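Local coordinates for general secretion pathway protein L (Vibrio parahaemolyticus, PDB 2W7V) that probably forms part of the inner-membrane platform of the type II secretion system, to which this periplasmic domain contributes a dimerisation module, at residues A9-L14 with F32-Q37; P18-Q23 with V58-K63; K25-T30 with I43-S48; V66-L71 with G80-K85. All blocks are in the same frame, centred on the assembly; numbering follows the deposited sequence. Where two conformers were deposited one is given.

Contact 1: A9-L14 with F32-Q37; sequences AMLSWL and FKYDGQ
The ring of Tyr34 is the flat group on which helix 8-13 rests. Over one face sits Leu11 CD1, 4.0 Å from the ring centroid and 20° off the ring normal, a CH-pi contact displaced toward the CE2 rim. The opposite face is backed by the backbone N of Gly36, two residues on in the same chain. At the edge, in the ring plane, Met10 CG lies 3.9 Å from Tyr34 CE1, the two side chains running antiparallel alongside one another. Leu14 comes in nearly perpendicular to Tyr34 and sets its CD1 3.6 Å from Tyr34 CB; the same methyl approaches Phe32 CE2 at 4.2 Å. Met10, Leu11, Leu14 and Tyr34 all hold CG anti to the backbone N. Met10 then bends at chi2 (67°) and chi3 (65°), so that CG is what grazes the ring while the selenium of this selenomethionine turns away. No hydrogen bond joins the two segments, yet the tyrosine OH bonds to Asp7 O, so the hydroxyl is satisfied and the end of the ring is tied to the residue ahead of the helix. Where the strand ends, Asp35 OD1 accepts from Gln37 N at 3.2 Å, an Asx turn that starts the way into strand 40-47. Met10 and Leu14 also lean on Val41 of that strand, and Met10 on Phe64 of strand 64-73. Along its outer edge strand 28-35 pairs antiparallel with a strand of the second subunit, whose Phe32 ring meets Phe32 here and whose Leu14 packs on it as well.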
loop_
_atom_site.group_PDB
_atom_site.type_symbol
_atom_site.label_atom_id
_atom_site.label_comp_id
_atom_site.label_asym_id
_atom_site.label_seq_id
_atom_site.Cartn_x
_atom_site.Cartn_y
_atom_site.Cartn_z
ATOM N N ALA A 9 5.905 6.988 -9.879
ATOM C CA ALA A 9 6.777 7.669 -8.891
ATOM C C ALA A 9 6.241 7.510 -7.466
ATOM O O ALA A 9 6.968 7.157 -6.549
ATOM C CB ALA A 9 6.974 9.136 -9.242
HETATM N N MSE A 10 4.953 7.712 -7.286
HETATM C CA MSE A 10 4.333 7.397 -6.009
HETATM C C MSE A 10 4.424 5.901 -5.630
HETATM O O MSE A 10 4.655 5.573 -4.483
HETATM C CB MSE A 10 2.882 7.869 -6.006
HETATM C CG MSE A 10 2.210 7.676 -4.653
HETATM SE SE MSE A 10 2.880 8.762 -3.144
HETATM C CE MSE A 10 2.383 10.481 -3.828
ATOM N N LEU A 11 4.247 5.014 -6.593
ATOM C CA LEU A 11 4.422 3.591 -6.347
ATOM C C LEU A 11 5.825 3.288 -5.811
ATOM O O LEU A 11 5.987 2.557 -4.858
ATOM C CB LEU A 11 4.135 2.790 -7.623
ATOM C CG LEU A 11 3.991 1.276 -7.500
ATOM C CD1 LEU A 11 2.899 0.931 -6.527
ATOM C CD2 LEU A 11 3.679 0.708 -8.862
ATOM N N SER A 12 6.840 3.890 -6.405
ATOM C CA SER A 12 8.198 3.702 -5.932
ATOM C C SER A 12 8.419 4.212 -4.511
ATOM O O SER A 12 8.963 3.462 -3.677
ATOM C CB SER A 12 9.188 4.351 -6.895
ATOM O OG SER A 12 9.067 3.769 -8.192
ATOM N N TRP A 13 7.969 5.444 -4.230
ATOM C CA TRP A 13 8.266 6.129 -2.962
ATOM C C TRP A 13 7.403 5.599 -1.811
ATOM O O TRP A 13 7.775 5.699 -0.652
ATOM C CB TRP A 13 8.071 7.665 -3.066
ATOM C CG TRP A 13 8.730 8.373 -4.255
ATOM C CD1 TRP A 13 9.876 8.021 -4.907
ATOM C CD2 TRP A 13 8.272 9.584 -4.883
ATOM N NE1 TRP A 13 10.152 8.926 -5.916
ATOM C CE2 TRP A 13 9.181 9.891 -5.917
ATOM C CE3 TRP A 13 7.179 10.439 -4.665
ATOM C CZ2 TRP A 13 9.026 11.003 -6.734
ATOM C CZ3 TRP A 13 7.028 11.538 -5.470
ATOM C CH2 TRP A 13 7.945 11.817 -6.497
ATOM N N LEU A 14 6.244 5.081 -2.139
ATOM C CA LEU A 14 5.452 4.351 -1.180
ATOM C C LEU A 14 6.259 3.278 -0.370
ATOM O O LEU A 14 5.920 2.937 0.764
ATOM C CB LEU A 14 4.305 3.724 -1.989
ATOM C CG LEU A 14 3.473 2.578 -1.470
ATOM C CD1 LEU A 14 2.119 2.606 -2.183
ATOM C CD2 LEU A 14 4.236 1.302 -1.684
ATOM N N PHE A 32 -3.803 1.006 4.482
ATOM C CA PHE A 32 -3.419 2.009 3.533
ATOM C C PHE A 32 -3.632 1.603 2.110
ATOM O O PHE A 32 -3.436 0.440 1.750
ATOM C CB PHE A 32 -2.007 2.487 3.788
ATOM C CG PHE A 32 -0.961 1.674 3.165
ATOM C CD1 PHE A 32 -0.114 0.953 3.937
ATOM C CD2 PHE A 32 -0.767 1.730 1.805
ATOM C CE1 PHE A 32 0.894 0.182 3.354
ATOM C CE2 PHE A 32 0.190 1.018 1.202
ATOM C CZ PHE A 32 1.045 0.202 1.963
ATOM N N LYS A 33 -4.012 2.589 1.302
ATOM C CA LYS A 33 -4.347 2.347 -0.084
ATOM C C LYS A 33 -3.607 3.240 -1.014
ATOM O O LYS A 33 -3.684 4.425 -0.869
ATOM C CB LYS A 33 -5.836 2.584 -0.315
ATOM C CG LYS A 33 -6.272 2.241 -1.750
ATOM C CD LYS A 33 -7.684 1.848 -1.846
ATOM C CE LYS A 33 -7.993 1.149 -3.172
ATOM N NZ LYS A 33 -9.294 0.330 -3.005
ATOM N N TYR A 34 -2.929 2.653 -1.988
ATOM C CA TYR A 34 -2.429 3.324 -3.189
ATOM C C TYR A 34 -3.435 3.256 -4.336
ATOM O O TYR A 34 -3.959 2.157 -4.666
ATOM C CB TYR A 34 -1.125 2.677 -3.646
ATOM C CG TYR A 34 -0.616 3.096 -5.003
ATOM C CD1 TYR A 34 0.047 4.313 -5.197
ATOM C CD2 TYR A 34 -0.760 2.253 -6.104
ATOM C CE1 TYR A 34 0.528 4.676 -6.474
ATOM C CE2 TYR A 34 -0.309 2.598 -7.332
ATOM C CZ TYR A 34 0.331 3.799 -7.532
ATOM O OH TYR A 34 0.754 4.066 -8.819
ATOM N N ASP A 35 -3.669 4.425 -4.942
ATOM C CA ASP A 35 -4.529 4.591 -6.116
ATOM C C ASP A 35 -3.625 5.168 -7.222
ATOM O O ASP A 35 -3.242 6.337 -7.192
ATOM C CB ASP A 35 -5.706 5.518 -5.751
ATOM C CG ASP A 35 -6.558 5.922 -6.924
ATOM O OD1 ASP A 35 -6.405 5.431 -8.058
ATOM O OD2 ASP A 35 -7.440 6.758 -6.689
ATOM N N GLY A 36 -3.259 4.329 -8.178
ATOM C CA GLY A 36 -2.316 4.718 -9.211
ATOM C C GLY A 36 -2.855 5.752 -10.166
ATOM O O GLY A 36 -2.098 6.544 -10.733
ATOM N N GLN A 37 -4.174 5.799 -10.296
ATOM C CA GLN A 37 -4.809 6.675 -11.257
ATOM C C GLN A 37 -4.755 8.087 -10.704
ATOM O O GLN A 37 -4.441 9.035 -11.432
ATOM C CB GLN A 37 -6.240 6.198 -11.550
ATOM C CG GLN A 37 -6.367 4.658 -11.427
ATOM C CD GLN A 37 -7.088 3.983 -12.566
ATOM O OE1 GLN A 37 -7.103 4.458 -13.711
ATOM N NE2 GLN A 37 -7.664 2.831 -12.261
#

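Contact 2: P18-Q23 with V58-K63; sequences PATLGQ and VKLAEK. With EDO (1,2-ethanediol), chain C.
A 1,2-ethanediol molecule, probably from the crystallisation liquor, binds the carbonyls of Leu21 and Gly22 in the last part of helix 17-22. Its O1 donates to Gly22 O at 2.6 Å, while O2 lies 2.6 Å from Leu21 O, with a rival acceptor in Leu27 O. The helix-to-helix contact itself is made by side chains. Leu21 and Leu60 both keep CG anti to the carbonyl carbon (chi1 -59° and -63°) and meet nearly perpendicular, which brings Leu21 CD2 to 4.1 Å from Leu60 CD2. Beside them Thr20 turns its methyl to the other helix: CG2 stands anti to the backbone N and meets Lys59 CB at 4.1 Å, the two side chains running antiparallel. This leaves Thr20 OG1 beside its own backbone N, where it bonds to Ala16 O one turn earlier. Lys59 runs extended to CE, which lies 4.0 Å from Gln23 CB; the bend at chi4 (-83°) then turns NZ aside. Beneath the leucines lies the sheet, for Leu60 also rests on Val66, Phe82 and Leu84. The contact is therefore graded, with leucine methyls against the sheet and a threonine methyl and lysine methylenes farther out. The pairing of the two helices rests mainly on apolar contacts, whereas the ammonium lies beside the exposed Gln23 side chain, and its charge is probably at least partly solvated.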
loop_
_atom_site.group_PDB
_atom_site.type_symbol
_atom_site.label_atom_id
_atom_site.label_comp_id
_atom_site.label_asym_id
_atom_site.label_seq_id
_atom_site.Cartn_x
_atom_site.Cartn_y
_atom_site.Cartn_z
ATOM N N PRO A 18 6.405 2.413 5.167
ATOM C CA PRO A 18 6.448 1.576 6.352
ATOM C C PRO A 18 7.593 1.924 7.280
ATOM O O PRO A 18 7.378 2.055 8.492
ATOM C CB PRO A 18 6.589 0.159 5.766
ATOM C CG PRO A 18 5.865 0.256 4.423
ATOM C CD PRO A 18 6.458 1.576 3.945
ATOM N N ALA A 19 8.791 2.091 6.721
ATOM C CA ALA A 19 9.960 2.437 7.526
ATOM C C ALA A 19 9.746 3.823 8.148
ATOM O O ALA A 19 10.070 4.027 9.310
ATOM C CB ALA A 19 11.186 2.375 6.718
ATOM N N THR A 20 9.133 4.752 7.416
ATOM C CA THR A 20 8.929 6.086 7.964
ATOM C C THR A 20 7.916 6.117 9.096
ATOM O O THR A 20 8.200 6.695 10.158
ATOM C CB THR A 20 8.552 7.104 6.859
ATOM O OG1 THR A 20 9.546 7.058 5.832
ATOM C CG2 THR A 20 8.455 8.528 7.411
ATOM N N LEU A 21 6.755 5.504 8.872
ATOM C CA LEU A 21 5.700 5.464 9.888
ATOM C C LEU A 21 6.178 4.642 11.065
ATOM O O LEU A 21 5.789 4.862 12.185
ATOM C CB LEU A 21 4.377 4.902 9.334
ATOM C CG LEU A 21 3.732 5.640 8.150
ATOM C CD1 LEU A 21 2.761 4.720 7.415
ATOM C CD2 LEU A 21 3.069 6.924 8.558
ATOM N N GLY A 22 7.020 3.673 10.772
ATOM C CA GLY A 22 7.652 2.852 11.781
ATOM C C GLY A 22 8.470 3.622 12.788
ATOM O O GLY A 22 8.570 3.175 13.898
ATOM N N GLN A 23 9.045 4.772 12.415
ATOM C CA GLN A 23 9.827 5.604 13.347
ATOM C C GLN A 23 8.953 6.256 14.427
ATOM O O GLN A 23 9.483 6.733 15.413
ATOM C CB GLN A 23 10.557 6.757 12.628
ATOM C CG GLN A 23 11.477 6.405 11.463
ATOM C CD GLN A 23 11.963 7.644 10.667
ATOM O OE1 GLN A 23 11.937 7.649 9.433
ATOM N NE2 GLN A 23 12.431 8.678 11.373
ATOM N N VAL A 58 4.527 15.574 10.196
ATOM C CA VAL A 58 5.739 16.328 9.971
ATOM C C VAL A 58 6.760 15.498 9.194
ATOM O O VAL A 58 7.404 15.998 8.289
ATOM C CB VAL A 58 6.375 16.803 11.313
ATOM C CG1 VAL A 58 7.828 17.213 11.093
ATOM C CG2 VAL A 58 5.525 17.948 11.966
ATOM N N LYS A 59 6.913 14.236 9.548
ATOM C CA LYS A 59 7.796 13.359 8.808
ATOM C C LYS A 59 7.346 13.100 7.360
ATOM O O LYS A 59 8.148 13.119 6.441
ATOM C CB LYS A 59 7.926 12.030 9.531
ATOM C CG LYS A 59 8.606 12.093 10.883
ATOM C CD LYS A 59 9.027 10.668 11.308
ATOM C CE LYS A 59 9.518 10.566 12.755
ATOM N NZ LYS A 59 10.935 10.938 12.875
ATOM N N LEU A 60 6.071 12.827 7.159
ATOM C CA LEU A 60 5.543 12.617 5.822
ATOM C C LEU A 60 5.693 13.877 4.948
ATOM O O LEU A 60 5.968 13.791 3.767
ATOM C CB LEU A 60 4.058 12.192 5.889
ATOM C CG LEU A 60 3.837 10.846 6.600
ATOM C CD1 LEU A 60 2.320 10.637 6.810
ATOM C CD2 LEU A 60 4.481 9.692 5.874
ATOM N N ALA A 61 5.550 15.040 5.560
ATOM C CA ALA A 61 5.594 16.348 4.862
ATOM C C ALA A 61 6.971 16.665 4.228
ATOM O O ALA A 61 7.064 17.502 3.317
ATOM C CB ALA A 61 5.217 17.445 5.846
ATOM N N GLU A 62 8.030 16.005 4.706
ATOM C CA GLU A 62 9.369 16.205 4.165
ATOM C C GLU A 62 9.485 15.774 2.711
ATOM O O GLU A 62 10.235 16.376 1.946
ATOM C CB GLU A 62 10.405 15.445 5.006
ATOM C CG GLU A 62 10.465 15.907 6.464
ATOM C CD GLU A 62 11.513 15.189 7.307
ATOM O OE1 GLU A 62 12.226 14.300 6.773
ATOM O OE2 GLU A 62 11.620 15.537 8.511
ATOM N N LYS A 63 8.759 14.722 2.334
ATOM C CA LYS A 63 8.860 14.168 0.991
ATOM C C LYS A 63 7.506 14.020 0.260
ATOM O O LYS A 63 7.478 13.622 -0.902
ATOM C CB LYS A 63 9.567 12.802 1.070
ATOM C CG LYS A 63 11.032 12.843 1.570
ATOM C CD LYS A 63 12.048 13.175 0.489
ATOM C CE LYS A 63 13.352 13.668 1.098
ATOM N NZ LYS A 63 14.579 13.318 0.306
HETATM C C1 EDO C . 5.419 2.214 15.748
HETATM O O1 EDO C . 6.809 2.413 15.596
HETATM C C2 EDO C . 4.863 1.990 14.349
HETATM O O2 EDO C . 4.533 3.186 13.658
#

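Contact 3: K25-T30 with I43-S48; sequences KDLEIT and IHARSS. With EDO (1,2-ethanediol), chain C.
Ser47 OG is gripped by two hydrogen bonds: held anti to its own backbone N, it donates to Asp26 O at 2.6 Å, nearly along the C=O axis, and it is also bonded to Asp49 N. It closes the open end of the beta hairpin of strands 28-35 and 40-47 in the four-stranded antiparallel sheet, where Glu28 and Arg46 form a hydrogen-bonded pair and Ile29 and Ala45 a non-hydrogen-bonded one. The straightest strand bond runs from Glu28 N to Arg46 O at 2.9 Å and 175°, and Arg46 N returns one to Glu28 O. On one face Ile29 CD1 packs on Ala45 CB at 3.6 Å, Leu27 CD1 touches the same methyl, and Ile29 CG2 meets Ile43 CG2. Leu27 also leans on Ala56 of helix 51-61, which lies over this apolar face. The strand edge meets the second subunit, with which the backbone of Thr30 is hydrogen-bonded. On the other face the Glu28 and Arg46 side chains lie side by side. Arg46 starts from the crowded position between N and carbonyl carbon (chi1 58°), then runs extended to NE, where Thr30 CG2 crosses it 3.6 Å away. Its NH2 reaches Glu28 OE2 at 2.7 Å in a salt bridge whose hydrogen bond is weak, with carboxylate and guanidinium planes 67° apart.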
loop_
_atom_site.group_PDB
_atom_site.type_symbol
_atom_site.label_atom_id
_atom_site.label_comp_id
_atom_site.label_asym_id
_atom_site.label_seq_id
_atom_site.Cartn_x
_atom_site.Cartn_y
_atom_site.Cartn_z
ATOM N N LYS A 25 6.558 6.288 17.413
ATOM C CA LYS A 25 6.047 5.513 18.557
ATOM C C LYS A 25 4.513 5.646 18.686
ATOM O O LYS A 25 3.960 6.726 18.512
ATOM C CB LYS A 25 6.702 6.015 19.857
ATOM C CG LYS A 25 8.236 5.937 19.834
ATOM C CD LYS A 25 8.925 6.315 21.167
ATOM C CE LYS A 25 10.450 6.223 21.027
ATOM N NZ LYS A 25 11.212 6.582 22.286
ATOM N N ASP A 26 3.840 4.561 19.032
ATOM C CA ASP A 26 2.445 4.636 19.416
ATOM C C ASP A 26 1.612 5.081 18.185
ATOM O O ASP A 26 0.618 5.801 18.319
ATOM C CB ASP A 26 2.302 5.589 20.629
ATOM C CG ASP A 26 0.913 5.524 21.308
ATOM O OD1 ASP A 26 0.111 4.633 20.967
ATOM O OD2 ASP A 26 0.630 6.372 22.198
ATOM N N LEU A 27 2.049 4.668 16.989
ATOM C CA LEU A 27 1.266 4.860 15.777
ATOM C C LEU A 27 1.049 3.539 15.055
ATOM O O LEU A 27 1.952 3.028 14.452
ATOM C CB LEU A 27 1.930 5.860 14.802
ATOM C CG LEU A 27 1.037 6.394 13.663
ATOM C CD1 LEU A 27 -0.104 7.260 14.161
ATOM C CD2 LEU A 27 1.815 7.146 12.578
ATOM N N GLU A 28 -0.168 3.047 15.059
ATOM C CA GLU A 28 -0.494 1.793 14.410
ATOM C C GLU A 28 -1.170 2.061 13.093
ATOM O O GLU A 28 -2.196 2.663 13.089
ATOM C CB GLU A 28 -1.482 1.085 15.315
ATOM C CG GLU A 28 -1.431 -0.372 15.306
ATOM C CD GLU A 28 -2.042 -0.938 16.580
ATOM O OE1 GLU A 28 -1.676 -0.459 17.681
ATOM O OE2 GLU A 28 -2.891 -1.831 16.461
ATOM N N ILE A 29 -0.625 1.557 11.985
ATOM C CA ILE A 29 -1.277 1.619 10.666
ATOM C C ILE A 29 -2.286 0.499 10.508
ATOM O O ILE A 29 -1.924 -0.648 10.434
ATOM C CB ILE A 29 -0.251 1.566 9.505
ATOM C CG1 ILE A 29 0.858 2.584 9.760
ATOM C CG2 ILE A 29 -0.926 1.839 8.113
ATOM C CD1 ILE A 29 0.393 3.991 10.105
ATOM N N THR A 30 -3.566 0.846 10.484
ATOM C CA THR A 30 -4.622 -0.130 10.313
ATOM C C THR A 30 -4.932 -0.405 8.820
ATOM O O THR A 30 -5.316 -1.520 8.438
ATOM C CB THR A 30 -5.875 0.320 11.045
ATOM O OG1 THR A 30 -6.271 1.583 10.556
ATOM C CG2 THR A 30 -5.618 0.440 12.537
ATOM N N ILE A 43 -3.867 6.612 4.164
ATOM C CA ILE A 43 -3.445 5.853 5.309
ATOM C C ILE A 43 -4.380 6.059 6.483
ATOM O O ILE A 43 -4.608 7.173 6.860
ATOM C CB ILE A 43 -2.050 6.366 5.762
ATOM C CG1 ILE A 43 -0.986 6.141 4.645
ATOM C CG2 ILE A 43 -1.610 5.638 7.016
ATOM C CD1 ILE A 43 0.291 6.982 4.807
ATOM N N HIS A 44 -4.904 5.000 7.079
ATOM C CA HIS A 44 -5.563 5.135 8.351
ATOM C C HIS A 44 -4.633 4.600 9.422
ATOM O O HIS A 44 -3.922 3.651 9.188
ATOM C CB HIS A 44 -6.912 4.420 8.408
ATOM C CG HIS A 44 -7.884 4.866 7.360
ATOM N ND1 HIS A 44 -9.052 4.175 7.086
ATOM C CD2 HIS A 44 -7.849 5.900 6.487
ATOM C CE1 HIS A 44 -9.693 4.782 6.098
ATOM N NE2 HIS A 44 -8.986 5.836 5.724
ATOM N N ALA A 45 -4.614 5.261 10.583
ATOM C CA ALA A 45 -3.811 4.858 11.741
ATOM C C ALA A 45 -4.536 5.180 13.051
ATOM O O ALA A 45 -5.542 5.886 13.086
ATOM C CB ALA A 45 -2.414 5.541 11.688
ATOM N N ARG A 46 -4.025 4.629 14.137
ATOM C CA ARG A 46 -4.547 4.904 15.477
ATOM C C ARG A 46 -3.438 4.956 16.513
ATOM O O ARG A 46 -2.374 4.379 16.358
ATOM C CB ARG A 46 -5.554 3.842 15.884
ATOM C CG ARG A 46 -4.978 2.463 15.852
ATOM C CD ARG A 46 -5.988 1.471 16.243
ATOM N NE ARG A 46 -5.487 0.115 16.103
ATOM C CZ ARG A 46 -6.046 -0.949 16.673
ATOM N NH1 ARG A 46 -7.097 -0.817 17.482
ATOM N NH2 ARG A 46 -5.528 -2.156 16.473
ATOM N N SER A 47 -3.730 5.663 17.591
ATOM C CA SER A 47 -2.798 5.868 18.666
ATOM C C SER A 47 -3.590 5.983 19.953
ATOM O O SER A 47 -4.811 5.938 19.925
ATOM C CB SER A 47 -2.044 7.162 18.395
ATOM O OG SER A 47 -1.074 7.437 19.379
ATOM N N SER A 48 -2.867 6.102 21.067
ATOM C CA SER A 48 -3.428 6.451 22.375
ATOM C C SER A 48 -3.548 7.971 22.574
ATOM O O SER A 48 -4.160 8.429 23.526
ATOM C CB SER A 48 -2.553 5.864 23.490
ATOM O OG SER A 48 -1.251 6.447 23.487
HETATM C C1 EDO C . 5.419 2.214 15.748
HETATM O O1 EDO C . 6.809 2.413 15.596
HETATM C C2 EDO C . 4.863 1.990 14.349
HETATM O O2 EDO C . 4.533 3.186 13.658
HETATM O O HOH W 1 -7.617 3.173 12.444
#

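Contact 4: V66-L71 with G80-K85; sequences VEQGQL and GSFVLK
Strands 64-73 and 78-86 form a beta hairpin at one edge of the antiparallel sheet, with Glu67 and Val83 as the hydrogen-bonded pair and Val66-Leu84 and Gln68-Phe82 as non-hydrogen-bonded pairs. Glu67 N and Val83 O, and Val83 N and Glu67 O, are each 3.0 Å apart, and both donors lie in the carbonyl plane. On the face of Val66, Gln68, Phe82 and Leu84, torsions bring the groups together. Val66 puts CG1 anti to the backbone N (chi1 -165°), wedging this methyl 3.7 Å from Phe82 CD1 and 3.9 Å from Leu84 CD2. Phe82 and Leu84 instead hold CG anti to the carbonyl carbon, so their ends lean toward the neighbouring strand. Gln68, with CG anti to N, runs extended alongside Phe82; its amide is turned 77° from the ring plane, and OE1 lies 3.6 Å from Phe82 CE1. That oxygen accepts from Arg57 NE of helix 51-61, which ties the side chain to the helix over this face. Phe53 of the same helix rests on Phe82. On the other face Glu67 and Lys85 both have CG anti to the carbonyl carbon, and their long extended chains cross obliquely to a salt bridge. Farther along, Gly69 N reaches Ser81 O at 2.8 Å from above the carbonyl plane. Ser81 OG, in the crowded position (chi1 61°), shares a water with Gln70 O. At the far end of the pair, Lys85 NZ meets the syn lone pair of Glu67 OE2 at 3.0 Å.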
loop_
_atom_site.group_PDB
_atom_site.type_symbol
_atom_site.label_atom_id
_atom_site.label_comp_id
_atom_site.label_asym_id
_atom_site.label_seq_id
_atom_site.Cartn_x
_atom_site.Cartn_y
_atom_site.Cartn_z
ATOM N N VAL A 66 1.073 16.265 2.174
ATOM C CA VAL A 66 0.265 15.572 3.213
ATOM C C VAL A 66 -0.957 16.413 3.580
ATOM O O VAL A 66 -0.832 17.626 3.800
ATOM C CB VAL A 66 1.084 15.340 4.538
ATOM C CG1 VAL A 66 0.399 14.310 5.461
ATOM C CG2 VAL A 66 2.472 14.831 4.230
ATOM N N GLU A 67 -2.119 15.763 3.641
ATOM C CA GLU A 67 -3.285 16.307 4.295
ATOM C C GLU A 67 -3.680 15.372 5.440
ATOM O O GLU A 67 -3.826 14.179 5.264
ATOM C CB GLU A 67 -4.435 16.427 3.318
ATOM C CG GLU A 67 -4.062 17.192 2.055
ATOM C CD GLU A 67 -5.197 17.229 1.072
ATOM O OE1 GLU A 67 -6.207 17.910 1.394
ATOM O OE2 GLU A 67 -5.096 16.546 0.001
ATOM N N GLN A 68 -3.803 15.914 6.629
ATOM C CA GLN A 68 -4.277 15.128 7.742
ATOM C C GLN A 68 -5.794 15.138 7.728
ATOM O O GLN A 68 -6.353 16.145 7.454
ATOM C CB GLN A 68 -3.732 15.706 9.046
ATOM C CG GLN A 68 -3.874 14.773 10.234
ATOM C CD GLN A 68 -3.050 15.232 11.370
ATOM O OE1 GLN A 68 -1.868 15.520 11.199
ATOM N NE2 GLN A 68 -3.640 15.289 12.547
ATOM N N GLY A 69 -6.445 14.009 7.971
ATOM C CA GLY A 69 -7.902 13.992 8.095
ATOM C C GLY A 69 -8.297 14.372 9.524
ATOM O O GLY A 69 -7.436 14.654 10.343
ATOM N N GLN A 70 -9.591 14.373 9.820
ATOM C CA GLN A 70 -10.064 14.488 11.204
ATOM C C GLN A 70 -9.455 13.451 12.136
ATOM O O GLN A 70 -9.272 12.306 11.732
ATOM C CB GLN A 70 -11.567 14.270 11.274
ATOM C CG GLN A 70 -12.383 15.470 11.021
ATOM C CD GLN A 70 -13.853 15.144 10.973
ATOM O OE1 GLN A 70 -14.343 14.228 11.651
ATOM N NE2 GLN A 70 -14.568 15.883 10.155
ATOM N N LEU A 71 -9.189 13.850 13.385
ATOM C CA LEU A 71 -8.814 12.935 14.466
ATOM C C LEU A 71 -9.984 12.847 15.427
ATOM O O LEU A 71 -10.460 13.876 15.899
ATOM C CB LEU A 71 -7.593 13.437 15.264
ATOM C CG LEU A 71 -6.224 13.478 14.611
ATOM C CD1 LEU A 71 -5.128 13.679 15.672
ATOM C CD2 LEU A 71 -6.039 12.212 13.818
ATOM N N GLY A 80 -7.291 8.513 13.035
ATOM C CA GLY A 80 -7.228 9.487 11.957
ATOM C C GLY A 80 -6.654 8.934 10.698
ATOM O O GLY A 80 -6.442 7.740 10.563
ATOM N N SER A 81 -6.349 9.843 9.783
ATOM C CA SER A 81 -5.933 9.471 8.462
ATOM C C SER A 81 -5.066 10.528 7.848
ATOM O O SER A 81 -4.970 11.644 8.359
ATOM C CB SER A 81 -7.158 9.249 7.577
ATOM O OG SER A 81 -7.883 10.448 7.508
ATOM N N PHE A 82 -4.442 10.127 6.736
ATOM C CA PHE A 82 -3.579 10.974 5.946
ATOM C C PHE A 82 -3.827 10.648 4.493
ATOM O O PHE A 82 -4.028 9.493 4.147
ATOM C CB PHE A 82 -2.121 10.633 6.227
ATOM C CG PHE A 82 -1.672 10.975 7.583
ATOM C CD1 PHE A 82 -1.503 12.278 7.943
ATOM C CD2 PHE A 82 -1.386 9.976 8.504
ATOM C CE1 PHE A 82 -1.101 12.602 9.203
ATOM C CE2 PHE A 82 -0.961 10.311 9.802
ATOM C CZ PHE A 82 -0.824 11.612 10.135
ATOM N N VAL A 83 -3.793 11.673 3.659
ATOM C CA VAL A 83 -3.744 11.544 2.218
ATOM C C VAL A 83 -2.399 12.094 1.756
ATOM O O VAL A 83 -2.033 13.186 2.110
ATOM C CB VAL A 83 -4.889 12.323 1.552
ATOM C CG1 VAL A 83 -4.798 12.195 0.056
ATOM C CG2 VAL A 83 -6.237 11.767 2.042
ATOM N N LEU A 84 -1.651 11.284 1.017
ATOM C CA LEU A 84 -0.375 11.686 0.443
ATOM C C LEU A 84 -0.510 11.813 -1.067
ATOM O O LEU A 84 -1.094 10.945 -1.713
ATOM C CB LEU A 84 0.692 10.609 0.706
ATOM C CG LEU A 84 0.863 10.081 2.118
ATOM C CD1 LEU A 84 2.045 9.078 2.185
ATOM C CD2 LEU A 84 1.036 11.222 3.083
ATOM N N LYS A 85 0.078 12.860 -1.604
ATOM C CA LYS A 85 0.294 13.060 -3.024
ATOM C C LYS A 85 1.760 13.435 -3.223
ATOM O O LYS A 85 2.470 13.770 -2.267
ATOM C CB LYS A 85 -0.603 14.187 -3.536
ATOM C CG LYS A 85 -2.093 13.968 -3.257
ATOM C CD LYS A 85 -2.906 15.285 -3.348
ATOM C CE LYS A 85 -4.307 15.095 -2.744
ATOM N NZ LYS A 85 -5.225 16.231 -2.990
HETATM O O HOH W 2 -9.680 10.877 9.346
#

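Contacts 3 and 4 are the two hairpins of one antiparallel sheet, joined through the neighbouring strands 40-47 and 78-86 by probable hydrogen bonds such as Ile43 N to Phe82 O at 2.9 Å. Each combines backbone bonds with a salt bridge on one face and apolar side chains on the other; contact 3 is partly buried, contact 4 a surface contact despite the buried Phe82 and Leu84. Contacts 1 and 2 lack the backbone pairing and join by side chains: contact 1 is buried, contact 2 grades from buried leucines to an exposed glutamine. Contacts 2 and 4 meet where helix 51-61 lies on the sheet, and Leu21 packs on Ile29 of contact 3. Contacts 1 and 3 share strand 28-35 at the subunit interface.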